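Local coordinates for putative extracellular solute-binding protein (Bordetella bronchiseptica, PDB 4P56), which binds (R)- and (S)-mandelate and probably delivers such aromatic acids in the periplasm to a TRAP-type membrane transporter, at residues V293-D296 and D297-E301. Sequence-based numbering, arbitrary orientation.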
ATOM      1  N   VAL A 293     -13.656   7.715 -16.284  1.00 18.81           N
ATOM      2  CA  VAL A 293     -12.928   7.509 -17.533  1.00 19.30           C
ATOM      3  C   VAL A 293     -12.138   6.213 -17.460  1.00 18.70           C
ATOM      4  O   VAL A 293     -11.579   5.880 -16.408  1.00 17.45           O
ATOM      5  CB  VAL A 293     -11.972   8.700 -17.800  1.00 19.15           C
ATOM      6  CG1 VAL A 293     -11.133   8.477 -19.053  1.00 20.45           C
ATOM      7  CG2 VAL A 293     -12.762   9.974 -17.923  1.00 20.28           C
ATOM      8  N   LYS A 294     -12.126   5.462 -18.558  1.00 19.78           N
ATOM      9  CA  LYS A 294     -11.167   4.372 -18.725  1.00 19.57           C
ATOM     10  C   LYS A 294     -10.053   4.908 -19.606  1.00 21.46           C
ATOM     11  O   LYS A 294     -10.296   5.323 -20.733  1.00 21.33           O
ATOM     12  CB  LYS A 294     -11.798   3.145 -19.371  1.00 25.13           C
ATOM     13  CG  LYS A 294     -10.814   1.982 -19.570  1.00 29.42           C
ATOM     14  CD  LYS A 294     -11.558   0.689 -19.927  1.00 35.20           C
ATOM     15  CE  LYS A 294     -10.632  -0.511 -20.121  1.00 43.71           C
ATOM     16  NZ  LYS A 294      -9.974  -0.552 -21.464  1.00 45.69           N
ATOM     17  N   ALA A 295      -8.828   4.892 -19.096  1.00 20.98           N
ATOM     18  CA  ALA A 295      -7.695   5.415 -19.849  1.00 18.89           C
ATOM     19  C   ALA A 295      -7.688   4.798 -21.233  1.00 20.88           C
ATOM     20  O   ALA A 295      -7.728   3.584 -21.359  1.00 21.45           O
ATOM     21  CB  ALA A 295      -6.382   5.090 -19.129  1.00 17.55           C
ATOM     22  N   ASP A 296      -7.630   5.611 -22.278  1.00 25.62           N
ATOM     23  CA  ASP A 296      -7.611   5.033 -23.630  1.00 25.25           C
ATOM     24  C   ASP A 296      -6.187   4.628 -23.970  1.00 25.46           C
ATOM     25  O   ASP A 296      -5.272   4.927 -23.201  1.00 24.16           O
ATOM     26  CB  ASP A 296      -8.244   5.957 -24.673  1.00 29.76           C
ATOM     27  CG  ASP A 296      -7.440   7.220 -24.929  1.00 31.77           C
ATOM     28  OD1 ASP A 296      -6.270   7.302 -24.539  1.00 27.54           O
ATOM     29  OD2 ASP A 296      -7.990   8.136 -25.565  1.00 35.63           O
ATOM     30  N   ASP A 297      -5.997   3.915 -25.077  1.00 27.05           N
ATOM     31  CA  ASP A 297      -4.692   3.334 -25.381  1.00 27.66           C
ATOM     32  C   ASP A 297      -3.603   4.394 -25.490  1.00 28.56           C
ATOM     33  O   ASP A 297      -2.452   4.130 -25.150  1.00 26.44           O
ATOM     34  CB  ASP A 297      -4.734   2.490 -26.665  1.00 33.62           C
ATOM     35  CG  ASP A 297      -5.573   1.231 -26.515  1.00 36.77           C
ATOM     36  OD1 ASP A 297      -5.777   0.779 -25.370  1.00 35.90           O
ATOM     37  OD2 ASP A 297      -6.030   0.690 -27.537  1.00 45.46           O
ATOM     38  N   ALA A 298      -3.955   5.587 -25.981  1.00 28.01           N
ATOM     39  CA  ALA A 298      -2.958   6.652 -26.157  1.00 28.18           C
ATOM     40  C   ALA A 298      -2.466   7.153 -24.796  1.00 25.40           C
ATOM     41  O   ALA A 298      -1.269   7.356 -24.582  1.00 24.93           O
ATOM     42  CB  ALA A 298      -3.532   7.808 -26.985  1.00 30.13           C
ATOM     43  N   LEU A 299      -3.391   7.334 -23.864  1.00 23.79           N
ATOM     44  CA  LEU A 299      -3.006   7.815 -22.537  1.00 21.51           C
ATOM     45  C   LEU A 299      -2.126   6.816 -21.801  1.00 28.60           C
ATOM     46  O   LEU A 299      -1.131   7.193 -21.196  1.00 19.14           O
ATOM     47  CB  LEU A 299      -4.248   8.126 -21.725  1.00 20.51           C
ATOM     48  CG  LEU A 299      -4.029   8.487 -20.267  1.00 18.45           C
ATOM     49  CD1 LEU A 299      -3.114   9.685 -20.125  1.00 20.90           C
ATOM     50  CD2 LEU A 299      -5.405   8.765 -19.650  1.00 24.16           C
ATOM     51  N   ILE A 300      -2.511   5.547 -21.849  1.00 20.29           N
ATOM     52  CA  ILE A 300      -1.722   4.474 -21.278  1.00 19.54           C
ATOM     53  C   ILE A 300      -0.311   4.496 -21.869  1.00 20.37           C
ATOM     54  O   ILE A 300       0.675   4.483 -21.136  1.00 19.26           O
ATOM     55  CB  ILE A 300      -2.394   3.102 -21.557  1.00 21.98           C
ATOM     56  CG1 ILE A 300      -3.690   2.949 -20.731  1.00 19.58           C
ATOM     57  CG2 ILE A 300      -1.440   1.939 -21.259  1.00 24.32           C
ATOM     58  CD1 ILE A 300      -4.596   1.820 -21.238  1.00 21.13           C
ATOM     59  N   GLU A 301      -0.202   4.579 -23.193  1.00 22.56           N
ATOM     60  CA  GLU A 301       1.122   4.538 -23.812  1.00 23.74           C
ATOM     61  C   GLU A 301       1.965   5.749 -23.437  1.00 25.20           C
ATOM     62  O   GLU A 301       3.176   5.625 -23.216  1.00 22.73           O
ATOM     63  CB  GLU A 301       1.011   4.382 -25.333  1.00 33.25           C
ATOM     64  CG  GLU A 301       0.692   2.952 -25.734  1.00 41.43           C
ATOM     65  CD  GLU A 301       1.684   1.964 -25.117  1.00 50.85           C
ATOM     66  OE1 GLU A 301       2.912   2.170 -25.300  1.00 46.90           O
ATOM     67  OE2 GLU A 301       1.235   1.009 -24.434  1.00 50.68           O
TER
HETATM   68  O   HOH W   1      -7.489   1.625 -23.209  1.00 30.69           O
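Asp-296 reaches forward to the backbone of Leu-299 in an aspartate N-cap, a worked example of how a chain leaving a β-strand is turned into an α-helix. The strand is 291-294, an outermost strand of the six-stranded mixed sheet, and the helix is 297-307. With chi1 at 68°, CG of Asp-296 sits between its own backbone N and carbonyl carbon, which brings the carboxylate back to the open amide end of the helix. One oxygen does the capping: OD1 of Asp-296 accepts from Leu-299 N at 3.0 Å, met nearly along its C-O axis. The same OD1 lies against the methyl of Ala-298 and CB of Leu-299. Beside this bond, the main chain closes its first helical turn as Ile-300 N donates to Asp-296 O at 3.1 Å, almost straight at 177°. Two successive amides of the helix start are thus gripped by one residue, and the carboxylate's negative charge would probably be favourable at the positive end of the helix dipole.

The apolar side of the junction is built around Ala-295, whose CB points to the helix and is met by two branches. CD2 of Leu-299 comes within 3.8 Å of Ala-295 CB, and CG1 of Ile-300 touches the same methyl. CG1 of Ile-300 lies anti to its carbonyl carbon (chi1 -70°), running back toward the strand exit and carrying CD1 to 3.6 Å from Ala-295 O. Phe-229 and Thr-227 also touch Ala-295 and Leu-299, joining the helix start to the neighbouring strand 225-228 and its following loop. A water links the two segments, donating to Ala-295 O at 2.7 Å and to Asp-297 OD1 at 2.9 Å.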